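Local coordinates for protein caspase subunit p21 (Drosophila melanogaster, PDB 3SIR) that is a cysteine endopeptidase of the caspase cascade that carries out apoptosis, and cleaves baculovirus p35 and lamin DmO in vitro, at residues Arg16-Gly21 / His83-Cys88. The protein carries 1 engineered substitution. Numbering follows the deposited sequence.
Sequences RHKNRG and HSDSDC
Asn19 and Ser86 pair as parallel neighbours, with the Asn19 N-H bonded to Asp85 O (2.9 Å) and Asn19 O accepting from Asp87 N (2.8 Å). This is where strands 19-28 and 86-95 begin to run side by side in the central sheet of the caspase fold. The contact lies at one end of that sheet, away from the annotated catalytic residues. A type I turn from His83 to Ser86 leads the chain into strand 86-95.

Asp87 meets the other segment with both carboxylate oxygens. OD1 accepts the backbone N-H of His17 at 3.0 Å, with a bent N-H...O angle of 135°. It also takes a weak bond from ND1 of the His17 imidazole. OD2 lies at the edge of the Arg20 guanidinium. Its salt bridge to NH1 is modelled too short, so the exact geometry of OD2 and NH1 is doubtful. The Arg20 chain leaves with CG anti to the backbone N (chi1 168°) and bends at chi2 and chi3, which brings the guanidinium to Asp87. Its other nitrogens are held elsewhere: NE bonds to Leu56 O and NH2 to O of Ser256, the last modelled residue.

Nearer the solvent, Lys18 NZ makes a long salt bridge to Asp85 OD2 (3.7 Å). The His17 ring packs against the end of the turn: Ser86 O sits over the middle of one face, 3.4 Å from the ring plane.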
ATOM      1  N   ARG A  16      -6.202  17.017 -13.967  1.00 43.85           N
ATOM      2  CA  ARG A  16      -7.123  17.891 -14.682  1.00 46.13           C
ATOM      3  C   ARG A  16      -6.929  17.816 -16.195  1.00 45.87           C
ATOM      4  O   ARG A  16      -7.471  18.630 -16.939  1.00 46.43           O
ATOM      5  CB  ARG A  16      -7.000  19.331 -14.177  1.00 48.43           C
ATOM      6  CG  ARG A  16      -7.626  19.574 -12.806  1.00 49.81           C
ATOM      7  CD  ARG A  16      -8.608  20.740 -12.840  1.00 55.05           C
ATOM      8  NE  ARG A  16      -8.116  21.901 -12.099  1.00 59.74           N
ATOM      9  CZ  ARG A  16      -7.926  23.110 -12.623  1.00 60.86           C
ATOM     10  NH1 ARG A  16      -8.166  23.331 -13.910  1.00 58.52           N
ATOM     11  NH2 ARG A  16      -7.477  24.098 -11.860  1.00 55.50           N
ATOM     12  N   HIS A  17      -6.281  16.747 -16.647  1.00 46.56           N
ATOM     13  CA  HIS A  17      -6.085  16.500 -18.073  1.00 45.29           C
ATOM     14  C   HIS A  17      -7.400  16.547 -18.844  1.00 45.92           C
ATOM     15  O   HIS A  17      -8.451  16.870 -18.288  1.00 46.83           O
ATOM     16  CB  HIS A  17      -5.423  15.139 -18.293  1.00 44.63           C
ATOM     17  CG  HIS A  17      -3.934  15.157 -18.148  1.00 42.14           C
ATOM     18  ND1 HIS A  17      -3.304  14.925 -16.945  1.00 42.31           N
ATOM     19  CD2 HIS A  17      -2.951  15.251 -19.076  1.00 42.91           C
ATOM     20  CE1 HIS A  17      -1.994  14.954 -17.126  1.00 46.56           C
ATOM     21  NE2 HIS A  17      -1.753  15.160 -18.408  1.00 44.72           N
ATOM     22  N   LYS A  18      -7.320  16.244 -20.136  1.00 45.91           N
ATOM     23  CA  LYS A  18      -8.495  16.121 -20.993  1.00 44.75           C
ATOM     24  C   LYS A  18      -9.395  14.990 -20.501  1.00 44.34           C
ATOM     25  O   LYS A  18     -10.564  15.214 -20.180  1.00 44.02           O
ATOM     26  CB  LYS A  18      -8.060  15.868 -22.439  1.00 44.94           C
ATOM     27  CG  LYS A  18      -9.147  16.077 -23.482  1.00 47.67           C
ATOM     28  CD  LYS A  18      -9.272  14.871 -24.410  1.00 44.94           C
ATOM     29  CE  LYS A  18      -8.733  15.177 -25.797  1.00 46.91           C
ATOM     30  NZ  LYS A  18      -9.131  14.137 -26.783  1.00 48.40           N
ATOM     31  N   ASN A  19      -8.838  13.783 -20.422  1.00 44.38           N
ATOM     32  CA  ASN A  19      -9.567  12.615 -19.923  1.00 41.32           C
ATOM     33  C   ASN A  19      -8.982  12.085 -18.622  1.00 39.37           C
ATOM     34  O   ASN A  19      -7.762  12.026 -18.467  1.00 39.14           O
ATOM     35  CB  ASN A  19      -9.555  11.483 -20.953  1.00 40.81           C
ATOM     36  CG  ASN A  19      -9.499  11.989 -22.377  1.00 39.72           C
ATOM     37  OD1 ASN A  19     -10.436  12.631 -22.854  1.00 42.72           O
ATOM     38  ND2 ASN A  19      -8.448  11.612 -23.097  1.00 32.78           N
ATOM     39  N   ARG A  20      -9.847  11.526 -17.782  1.00 36.93           N
ATOM     40  CA  ARG A  20      -9.406  10.849 -16.567  1.00 36.18           C
ATOM     41  C   ARG A  20      -8.530   9.641 -16.876  1.00 35.05           C
ATOM     42  O   ARG A  20      -7.395   9.548 -16.409  1.00 35.97           O
ATOM     43  CB  ARG A  20     -10.603  10.431 -15.710  1.00 36.17           C
ATOM     44  CG  ARG A  20     -10.251   9.481 -14.569  1.00 41.60           C
ATOM     45  CD  ARG A  20      -9.908  10.216 -13.277  1.00 44.68           C
ATOM     46  NE  ARG A  20     -10.977  11.110 -12.836  1.00 43.70           N
ATOM     47  CZ  ARG A  20     -10.818  12.416 -12.646  1.00 46.41           C
ATOM     48  NH1 ARG A  20      -9.620  12.964 -12.802  1.00 46.89           N
ATOM     49  NH2 ARG A  20     -11.843  13.167 -12.261  1.00 47.83           N
ATOM     50  N   GLY A  21      -9.050   8.730 -17.690  1.00 35.10           N
ATOM     51  CA  GLY A  21      -8.269   7.594 -18.173  1.00 35.28           C
ATOM     52  C   GLY A  21      -9.146   6.369 -18.329  1.00 33.56           C
ATOM     53  O   GLY A  21     -10.353   6.434 -18.102  1.00 32.55           O
ATOM     54  N   HIS A  83      -1.602   7.565 -23.738  1.00 38.67           N
ATOM     55  CA  HIS A  83      -2.409   8.196 -22.705  1.00 37.30           C
ATOM     56  C   HIS A  83      -1.908   9.596 -22.356  1.00 38.28           C
ATOM     57  O   HIS A  83      -2.118  10.074 -21.242  1.00 39.33           O
ATOM     58  CB  HIS A  83      -2.463   7.307 -21.467  1.00 36.74           C
ATOM     59  CG  HIS A  83      -2.796   5.877 -21.765  1.00 37.08           C
ATOM     60  ND1 HIS A  83      -4.085   5.391 -21.739  1.00 34.71           N
ATOM     61  CD2 HIS A  83      -2.006   4.832 -22.110  1.00 35.95           C
ATOM     62  CE1 HIS A  83      -4.070   4.096 -22.001  1.00 36.32           C
ATOM     63  NE2 HIS A  83      -2.824   3.738 -22.259  1.00 36.93           N
ATOM     64  N   SER A  84      -1.360  10.292 -23.350  1.00 36.96           N
ATOM     65  CA  SER A  84      -0.941  11.688 -23.205  1.00 36.95           C
ATOM     66  C   SER A  84      -2.007  12.596 -22.593  1.00 37.06           C
ATOM     67  O   SER A  84      -1.678  13.638 -22.021  1.00 37.79           O
ATOM     68  CB  SER A  84      -0.525  12.268 -24.561  1.00 36.14           C
ATOM     69  OG  SER A  84       0.722  11.753 -24.981  1.00 33.99           O
ATOM     70  N   ASP A  85      -3.266  12.315 -22.914  1.00 36.54           N
ATOM     71  CA  ASP A  85      -4.391  13.124 -22.463  1.00 37.02           C
ATOM     72  C   ASP A  85      -5.060  12.512 -21.235  1.00 38.60           C
ATOM     73  O   ASP A  85      -6.145  12.938 -20.826  1.00 37.82           O
ATOM     74  CB  ASP A  85      -5.417  13.260 -23.587  1.00 37.89           C
ATOM     75  CG  ASP A  85      -4.855  13.965 -24.806  1.00 44.18           C
ATOM     76  OD1 ASP A  85      -3.722  14.487 -24.719  1.00 50.73           O
ATOM     77  OD2 ASP A  85      -5.549  14.006 -25.846  1.00 47.23           O
ATOM     78  N   SER A  86      -4.418  11.494 -20.668  1.00 38.01           N
ATOM     79  CA  SER A  86      -4.952  10.796 -19.506  1.00 40.14           C
ATOM     80  C   SER A  86      -4.413  11.376 -18.197  1.00 39.74           C
ATOM     81  O   SER A  86      -3.217  11.655 -18.076  1.00 38.14           O
ATOM     82  CB  SER A  86      -4.633   9.299 -19.601  1.00 40.94           C
ATOM     83  OG  SER A  86      -5.475   8.657 -20.546  1.00 45.49           O
ATOM     84  N   ASP A  87      -5.304  11.565 -17.226  1.00 38.90           N
ATOM     85  CA  ASP A  87      -4.917  11.617 -15.819  1.00 38.96           C
ATOM     86  C   ASP A  87      -4.110  10.376 -15.441  1.00 39.22           C
ATOM     87  O   ASP A  87      -2.967  10.477 -14.989  1.00 38.75           O
ATOM     88  CB  ASP A  87      -6.155  11.698 -14.922  1.00 40.93           C
ATOM     89  CG  ASP A  87      -6.810  13.070 -14.934  1.00 44.57           C
ATOM     90  OD1 ASP A  87      -6.260  13.990 -15.578  1.00 48.00           O
ATOM     91  OD2 ASP A  87      -7.875  13.226 -14.294  1.00 42.02           O
ATOM     92  N   CYS A  88      -4.727   9.209 -15.598  1.00 38.60           N
ATOM     93  CA  CYS A  88      -4.212   7.981 -15.002  1.00 38.04           C
ATOM     94  C   CYS A  88      -4.598   6.747 -15.810  1.00 37.58           C
ATOM     95  O   CYS A  88      -5.004   6.847 -16.967  1.00 39.83           O
ATOM     96  CB  CYS A  88      -4.746   7.829 -13.578  1.00 39.74           C
ATOM     97  SG  CYS A  88      -6.527   7.512 -13.489  1.00 39.90           S
TER